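Fructosyl amine: oxygen oxidoreductase (Aspergillus fumigatus, PDB 3DJE) oxidatively deglycates fructosyl amino acids (Amadori products) as an FAD-dependent amadoriase, using oxygen as electron acceptor. Local coordinates at residues A[135-147]-A[314-326]. Residues are numbered along the deposited sequence; the frame is centred on the assembly and turned at random.
Sequences PEGVLQGDFPGWK and RALLKETMPQLAD
The C-terminal part of helix 307-320 is met here by the loop that joins helix 127-131 to strand 147-151. Gly141 N donates to Thr320 O at 2.9 Å, reaching it from above the carbonyl plane. Phe143 N donates to Glu319 O at 3.0 Å and lies in that carbonyl plane. Loop amides thus serve the carbonyls of Glu319 and Thr320, near the end of helix 307-320. Water 1 bridges a third carbonyl, that of Lys318, to Asp142 N. Gly141 packs closely on the backbone of Glu319 and Thr320.

Phe143 also lays one ring face over Glu319 O, and its CE1 is 3.7 Å from Thr320 CG2. Trp146 follows at the end of a type II turn, Phe143 to Trp146. Its NE1 gives a nearly straight bond (169°) to Glu319 OE1, 2.9 Å away. The oxygen sits in the indole plane, while the carboxylate is turned 71° against the ring. The extended Glu319 chain carries the carboxylate past the ring of Pro144 to this point. Arg262 forms a long, weak ion pair with the same oxygen.

Trp146 also packs on strand 256-259 of the large mixed sheet, which probably corresponds to the substrate domain of MSOX/MTOX-type oxidases. Thr320 CG2 lies 3.5 Å from Trp146 CH2, approaching obliquely. Its OG1 turns back to bond Leu316 O.

Further along the chain, Gln323 NE2 donates to Val138 O at 2.8 Å. It also bonds Tyr251 OH. CG of Gln323 stands between backbone N and carbonyl carbon (chi1 74°), and a bend at chi2 stacks its amide on that of Gln140. Gln140 NE2 donates to Gly137 O, which fixes that amide. Leu139 CD2 touches CG of selenomethionine Met321, beside Phe265.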
ATOM      1  N   PRO A 135       9.931   6.981  25.809  1.00 21.01           N
ATOM      2  CA  PRO A 135       9.917   7.384  27.213  1.00 21.54           C
ATOM      3  C   PRO A 135       9.302   6.343  28.136  1.00 22.04           C
ATOM      4  O   PRO A 135       8.461   5.539  27.717  1.00 21.35           O
ATOM      5  CB  PRO A 135       9.054   8.650  27.208  1.00 21.74           C
ATOM      6  CG  PRO A 135       9.245   9.224  25.875  1.00 21.92           C
ATOM      7  CD  PRO A 135       9.338   8.018  24.943  1.00 21.38           C
ATOM      8  N   GLU A 136       9.707   6.383  29.400  1.00 22.76           N
ATOM      9  CA  GLU A 136       9.173   5.472  30.396  1.00 23.24           C
ATOM     10  C   GLU A 136       7.660   5.621  30.468  1.00 22.58           C
ATOM     11  O   GLU A 136       7.142   6.739  30.547  1.00 22.57           O
ATOM     12  CB  GLU A 136       9.805   5.769  31.758  1.00 23.86           C
ATOM     13  CG  GLU A 136      10.059   4.531  32.590  1.00 27.83           C
ATOM     14  CD  GLU A 136      10.953   4.817  33.783  1.00 32.67           C
ATOM     15  OE1 GLU A 136      11.858   5.682  33.663  1.00 34.41           O
ATOM     16  OE2 GLU A 136      10.749   4.175  34.838  1.00 35.34           O
ATOM     17  N   GLY A 137       6.957   4.494  30.405  1.00 22.16           N
ATOM     18  CA  GLY A 137       5.499   4.486  30.457  1.00 21.71           C
ATOM     19  C   GLY A 137       4.832   4.211  29.122  1.00 21.26           C
ATOM     20  O   GLY A 137       3.620   3.945  29.066  1.00 21.57           O
ATOM     21  N   VAL A 138       5.608   4.287  28.043  1.00 20.37           N
ATOM     22  CA  VAL A 138       5.060   4.014  26.708  1.00 19.41           C
ATOM     23  C   VAL A 138       5.194   2.531  26.352  1.00 18.64           C
ATOM     24  O   VAL A 138       4.203   1.839  26.191  1.00 18.57           O
ATOM     25  CB  VAL A 138       5.706   4.887  25.598  1.00 19.24           C
ATOM     26  CG1 VAL A 138       5.188   4.457  24.229  1.00 19.56           C
ATOM     27  CG2 VAL A 138       5.426   6.371  25.827  1.00 19.56           C
ATOM     28  N   LEU A 139       6.428   2.048  26.240  1.00 18.38           N
ATOM     29  CA  LEU A 139       6.648   0.660  25.869  1.00 18.40           C
ATOM     30  C   LEU A 139       6.857  -0.182  27.123  1.00 18.95           C
ATOM     31  O   LEU A 139       7.992  -0.529  27.476  1.00 19.65           O
ATOM     32  CB  LEU A 139       7.814   0.537  24.889  1.00 18.46           C
ATOM     33  CG  LEU A 139       7.617   1.263  23.550  1.00 17.77           C
ATOM     34  CD1 LEU A 139       8.914   1.220  22.742  1.00 16.34           C
ATOM     35  CD2 LEU A 139       6.444   0.692  22.727  1.00 16.10           C
ATOM     36  N   GLN A 140       5.742  -0.527  27.759  1.00 18.63           N
ATOM     37  CA  GLN A 140       5.744  -1.192  29.065  1.00 19.66           C
ATOM     38  C   GLN A 140       5.877  -2.710  28.984  1.00 19.69           C
ATOM     39  O   GLN A 140       6.085  -3.374  30.008  1.00 20.22           O
ATOM     40  CB  GLN A 140       4.455  -0.857  29.814  1.00 19.84           C
ATOM     41  CG  GLN A 140       4.307   0.614  30.176  1.00 20.57           C
ATOM     42  CD  GLN A 140       3.140   0.856  31.105  1.00 22.87           C
ATOM     43  OE1 GLN A 140       2.786  -0.007  31.917  1.00 25.22           O
ATOM     44  NE2 GLN A 140       2.525   2.028  30.987  1.00 22.34           N
ATOM     45  N   GLY A 141       5.739  -3.259  27.780  1.00 19.33           N
ATOM     46  CA  GLY A 141       5.664  -4.704  27.586  1.00 19.33           C
ATOM     47  C   GLY A 141       6.979  -5.450  27.705  1.00 19.27           C
ATOM     48  O   GLY A 141       8.049  -4.843  27.844  1.00 19.03           O
ATOM     49  N   ASP A 142       6.889  -6.776  27.643  1.00 19.37           N
ATOM     50  CA  ASP A 142       8.052  -7.641  27.847  1.00 19.94           C
ATOM     51  C   ASP A 142       8.721  -8.096  26.554  1.00 19.36           C
ATOM     52  O   ASP A 142       9.753  -8.773  26.592  1.00 19.31           O
ATOM     53  CB  ASP A 142       7.669  -8.854  28.700  1.00 20.58           C
ATOM     54  CG  ASP A 142       7.389  -8.486  30.150  1.00 22.92           C
ATOM     55  OD1 ASP A 142       7.754  -7.371  30.583  1.00 25.59           O
ATOM     56  OD2 ASP A 142       6.787  -9.322  30.859  1.00 27.10           O
ATOM     57  N   PHE A 143       8.131  -7.734  25.411  1.00 18.72           N
ATOM     58  CA  PHE A 143       8.712  -8.050  24.100  1.00 18.44           C
ATOM     59  C   PHE A 143       9.275  -9.486  24.033  1.00 18.46           C
ATOM     60  O   PHE A 143      10.444  -9.683  23.705  1.00 18.24           O
ATOM     61  CB  PHE A 143       9.799  -7.022  23.766  1.00 17.84           C
ATOM     62  CG  PHE A 143       9.275  -5.615  23.604  1.00 17.57           C
ATOM     63  CD1 PHE A 143       8.947  -5.126  22.336  1.00 16.84           C
ATOM     64  CD2 PHE A 143       9.111  -4.776  24.707  1.00 16.22           C
ATOM     65  CE1 PHE A 143       8.460  -3.818  22.168  1.00 15.83           C
ATOM     66  CE2 PHE A 143       8.629  -3.465  24.545  1.00 16.86           C
ATOM     67  CZ  PHE A 143       8.302  -2.989  23.271  1.00 17.27           C
ATOM     68  N   PRO A 144       8.437 -10.490  24.354  1.00 19.01           N
ATOM     69  CA  PRO A 144       8.963 -11.846  24.551  1.00 19.63           C
ATOM     70  C   PRO A 144       9.532 -12.455  23.273  1.00 19.18           C
ATOM     71  O   PRO A 144       8.824 -12.611  22.274  1.00 20.17           O
ATOM     72  CB  PRO A 144       7.747 -12.640  25.041  1.00 19.60           C
ATOM     73  CG  PRO A 144       6.561 -11.878  24.565  1.00 20.63           C
ATOM     74  CD  PRO A 144       6.974 -10.426  24.519  1.00 19.39           C
ATOM     75  N   GLY A 145      10.821 -12.774  23.312  1.00 19.32           N
ATOM     76  CA  GLY A 145      11.513 -13.355  22.173  1.00 18.66           C
ATOM     77  C   GLY A 145      11.801 -12.401  21.017  1.00 18.06           C
ATOM     78  O   GLY A 145      12.340 -12.828  20.000  1.00 18.57           O
ATOM     79  N   TRP A 146      11.432 -11.124  21.147  1.00 17.08           N
ATOM     80  CA  TRP A 146      11.704 -10.159  20.063  1.00 16.17           C
ATOM     81  C   TRP A 146      13.203  -9.948  19.903  1.00 16.23           C
ATOM     82  O   TRP A 146      13.920  -9.771  20.888  1.00 16.22           O
ATOM     83  CB  TRP A 146      11.065  -8.800  20.349  1.00 15.26           C
ATOM     84  CG  TRP A 146       9.581  -8.720  20.218  1.00 15.06           C
ATOM     85  CD1 TRP A 146       8.650  -9.631  20.656  1.00 15.81           C
ATOM     86  CD2 TRP A 146       8.842  -7.631  19.660  1.00 15.25           C
ATOM     87  NE1 TRP A 146       7.379  -9.175  20.388  1.00 15.82           N
ATOM     88  CE2 TRP A 146       7.469  -7.949  19.776  1.00 16.47           C
ATOM     89  CE3 TRP A 146       9.209  -6.418  19.053  1.00 16.25           C
ATOM     90  CZ2 TRP A 146       6.457  -7.093  19.307  1.00 15.75           C
ATOM     91  CZ3 TRP A 146       8.204  -5.565  18.597  1.00 14.83           C
ATOM     92  CH2 TRP A 146       6.851  -5.907  18.719  1.00 14.18           C
ATOM     93  N   LYS A 147      13.668  -9.973  18.657  1.00 15.90           N
ATOM     94  CA  LYS A 147      15.030  -9.633  18.322  1.00 16.17           C
ATOM     95  C   LYS A 147      14.959  -8.788  17.071  1.00 15.30           C
ATOM     96  O   LYS A 147      14.201  -9.105  16.150  1.00 14.91           O
ATOM     97  CB  LYS A 147      15.843 -10.886  18.012  1.00 16.83           C
ATOM     98  CG  LYS A 147      17.321 -10.606  17.821  1.00 20.91           C
ATOM     99  CD  LYS A 147      18.101 -11.857  17.440  1.00 26.10           C
ATOM    100  CE  LYS A 147      19.539 -11.502  17.077  1.00 27.98           C
ATOM    101  NZ  LYS A 147      19.643 -10.855  15.743  1.00 31.76           N
ATOM    102  N   ARG A 314      -4.745  -7.141  20.038  1.00 16.26           N
ATOM    103  CA  ARG A 314      -4.643  -7.027  21.496  1.00 17.02           C
ATOM    104  C   ARG A 314      -3.493  -7.871  22.042  1.00 16.94           C
ATOM    105  O   ARG A 314      -2.868  -7.484  23.030  1.00 17.13           O
ATOM    106  CB  ARG A 314      -5.981  -7.347  22.171  1.00 17.17           C
ATOM    107  CG  ARG A 314      -7.110  -6.419  21.701  1.00 18.50           C
ATOM    108  CD  ARG A 314      -8.332  -6.481  22.583  1.00 20.38           C
ATOM    109  NE  ARG A 314      -9.399  -5.606  22.099  1.00 20.79           N
ATOM    110  CZ  ARG A 314      -9.461  -4.290  22.303  1.00 20.62           C
ATOM    111  NH1 ARG A 314     -10.487  -3.602  21.817  1.00 21.25           N
ATOM    112  NH2 ARG A 314      -8.505  -3.657  22.981  1.00 20.38           N
ATOM    113  N   ALA A 315      -3.196  -8.990  21.375  1.00 16.98           N
ATOM    114  CA  ALA A 315      -2.024  -9.813  21.713  1.00 17.31           C
ATOM    115  C   ALA A 315      -0.714  -9.052  21.483  1.00 16.84           C
ATOM    116  O   ALA A 315       0.206  -9.099  22.309  1.00 17.71           O
ATOM    117  CB  ALA A 315      -2.038 -11.117  20.935  1.00 17.93           C
ATOM    118  N   LEU A 316      -0.631  -8.362  20.349  1.00 16.40           N
ATOM    119  CA  LEU A 316       0.503  -7.504  20.034  1.00 16.24           C
ATOM    120  C   LEU A 316       0.658  -6.411  21.089  1.00 15.73           C
ATOM    121  O   LEU A 316       1.771  -6.141  21.561  1.00 16.19           O
ATOM    122  CB  LEU A 316       0.302  -6.871  18.651  1.00 16.17           C
ATOM    123  CG  LEU A 316       1.176  -5.666  18.264  1.00 15.79           C
ATOM    124  CD1 LEU A 316       2.665  -6.005  18.193  1.00 17.86           C
ATOM    125  CD2 LEU A 316       0.673  -5.101  16.950  1.00 17.13           C
ATOM    126  N   LEU A 317      -0.452  -5.763  21.438  1.00 15.46           N
ATOM    127  CA  LEU A 317      -0.407  -4.681  22.425  1.00 15.74           C
ATOM    128  C   LEU A 317       0.056  -5.207  23.785  1.00 16.03           C
ATOM    129  O   LEU A 317       0.790  -4.538  24.494  1.00 15.91           O
ATOM    130  CB  LEU A 317      -1.761  -3.986  22.562  1.00 15.95           C
ATOM    131  CG  LEU A 317      -2.177  -3.153  21.345  1.00 16.20           C
ATOM    132  CD1 LEU A 317      -3.634  -2.726  21.462  1.00 17.21           C
ATOM    133  CD2 LEU A 317      -1.244  -1.939  21.188  1.00 17.48           C
ATOM    134  N   LYS A 318      -0.372  -6.416  24.137  1.00 16.84           N
ATOM    135  CA  LYS A 318       0.063  -6.993  25.414  1.00 18.20           C
ATOM    136  C   LYS A 318       1.585  -7.108  25.507  1.00 18.04           C
ATOM    137  O   LYS A 318       2.157  -6.914  26.582  1.00 18.49           O
ATOM    138  CB  LYS A 318      -0.598  -8.356  25.660  1.00 18.19           C
ATOM    139  CG  LYS A 318      -0.350  -8.923  27.056  1.00 22.49           C
ATOM    140  CD  LYS A 318      -1.499  -8.612  28.001  1.00 27.23           C
ATOM    141  CE  LYS A 318      -2.686  -9.556  27.796  1.00 28.82           C
ATOM    142  NZ  LYS A 318      -3.359  -9.372  26.472  1.00 29.47           N
ATOM    143  N   GLU A 319       2.233  -7.400  24.376  1.00 18.01           N
ATOM    144  CA  GLU A 319       3.680  -7.597  24.314  1.00 18.67           C
ATOM    145  C   GLU A 319       4.474  -6.293  24.279  1.00 17.95           C
ATOM    146  O   GLU A 319       5.698  -6.314  24.455  1.00 18.21           O
ATOM    147  CB  GLU A 319       4.048  -8.420  23.074  1.00 18.70           C
ATOM    148  CG  GLU A 319       3.479  -9.837  23.075  1.00 20.59           C
ATOM    149  CD  GLU A 319       3.946 -10.692  21.906  1.00 21.44           C
ATOM    150  OE1 GLU A 319       4.759 -10.235  21.066  1.00 22.55           O
ATOM    151  OE2 GLU A 319       3.484 -11.848  21.823  1.00 25.44           O
ATOM    152  N   THR A 320       3.780  -5.172  24.065  1.00 17.39           N
ATOM    153  CA  THR A 320       4.435  -3.900  23.751  1.00 16.70           C
ATOM    154  C   THR A 320       3.920  -2.739  24.605  1.00 17.11           C
ATOM    155  O   THR A 320       4.687  -2.089  25.318  1.00 17.49           O
ATOM    156  CB  THR A 320       4.244  -3.538  22.257  1.00 16.61           C
ATOM    157  OG1 THR A 320       2.847  -3.539  21.941  1.00 16.00           O
ATOM    158  CG2 THR A 320       4.947  -4.549  21.372  1.00 15.66           C
HETATM  159  N   MSE A 321       2.623  -2.472  24.493  1.00 17.44           N
HETATM  160  CA  MSE A 321       1.961  -1.414  25.250  1.00 19.69           C
HETATM  161  C   MSE A 321       0.775  -2.004  26.013  1.00 18.20           C
HETATM  162  O   MSE A 321      -0.380  -1.731  25.693  1.00 17.46           O
HETATM  163  CB  MSE A 321       1.508  -0.310  24.300  1.00 18.87           C
HETATM  164  CG  MSE A 321       2.684   0.349  23.634  1.00 19.91           C
HETATM  165 SE   MSE A 321       2.186   1.848  22.544  1.00 30.04          SE
HETATM  166  CE  MSE A 321       0.994   0.959  21.292  1.00 20.14           C
ATOM    167  N   PRO A 322       1.060  -2.855  27.011  1.00 18.04           N
ATOM    168  CA  PRO A 322      -0.031  -3.599  27.663  1.00 18.39           C
ATOM    169  C   PRO A 322      -1.056  -2.693  28.353  1.00 18.28           C
ATOM    170  O   PRO A 322      -2.222  -3.097  28.522  1.00 18.97           O
ATOM    171  CB  PRO A 322       0.704  -4.500  28.674  1.00 18.19           C
ATOM    172  CG  PRO A 322       2.034  -3.868  28.869  1.00 18.10           C
ATOM    173  CD  PRO A 322       2.381  -3.195  27.566  1.00 18.79           C
ATOM    174  N   GLN A 323      -0.641  -1.478  28.714  1.00 18.40           N
ATOM    175  CA  GLN A 323      -1.556  -0.485  29.306  1.00 18.47           C
ATOM    176  C   GLN A 323      -2.701  -0.078  28.346  1.00 18.38           C
ATOM    177  O   GLN A 323      -3.749   0.432  28.772  1.00 19.11           O
ATOM    178  CB  GLN A 323      -0.779   0.735  29.819  1.00 18.92           C
ATOM    179  CG  GLN A 323      -0.245   1.708  28.735  1.00 17.76           C
ATOM    180  CD  GLN A 323       1.059   1.269  28.078  1.00 18.94           C
ATOM    181  OE1 GLN A 323       1.562   0.172  28.321  1.00 18.90           O
ATOM    182  NE2 GLN A 323       1.602   2.131  27.218  1.00 18.43           N
ATOM    183  N   LEU A 324      -2.497  -0.329  27.052  1.00 17.79           N
ATOM    184  CA  LEU A 324      -3.476   0.017  26.025  1.00 18.13           C
ATOM    185  C   LEU A 324      -4.254  -1.183  25.500  1.00 18.41           C
ATOM    186  O   LEU A 324      -5.172  -1.022  24.697  1.00 17.70           O
ATOM    187  CB  LEU A 324      -2.786   0.740  24.849  1.00 17.43           C
ATOM    188  CG  LEU A 324      -2.079   2.066  25.150  1.00 17.62           C
ATOM    189  CD1 LEU A 324      -1.572   2.717  23.854  1.00 16.94           C
ATOM    190  CD2 LEU A 324      -3.031   3.020  25.891  1.00 17.80           C
ATOM    191  N   ALA A 325      -3.902  -2.384  25.962  1.00 19.42           N
ATOM    192  CA  ALA A 325      -4.353  -3.620  25.309  1.00 20.36           C
ATOM    193  C   ALA A 325      -5.859  -3.879  25.386  1.00 21.03           C
ATOM    194  O   ALA A 325      -6.407  -4.631  24.575  1.00 21.43           O
ATOM    195  CB  ALA A 325      -3.564  -4.821  25.820  1.00 20.85           C
ATOM    196  N   ASP A 326      -6.518  -3.243  26.353  1.00 21.90           N
ATOM    197  CA  ASP A 326      -7.948  -3.436  26.567  1.00 22.88           C
ATOM    198  C   ASP A 326      -8.781  -2.219  26.171  1.00 22.52           C
ATOM    199  O   ASP A 326     -10.000  -2.222  26.327  1.00 22.94           O
ATOM    200  CB  ASP A 326      -8.223  -3.815  28.028  1.00 23.66           C
ATOM    201  CG  ASP A 326      -7.677  -5.192  28.391  1.00 27.50           C
ATOM    202  OD1 ASP A 326      -7.742  -6.118  27.545  1.00 31.64           O
ATOM    203  OD2 ASP A 326      -7.178  -5.347  29.529  1.00 32.24           O
TER
HETATM  204  O   HOH W   1       4.284  -7.809  27.945  1.00 20.25           O
HETATM  205  O   HOH W   2       6.212 -13.151  21.438  1.00 38.50           O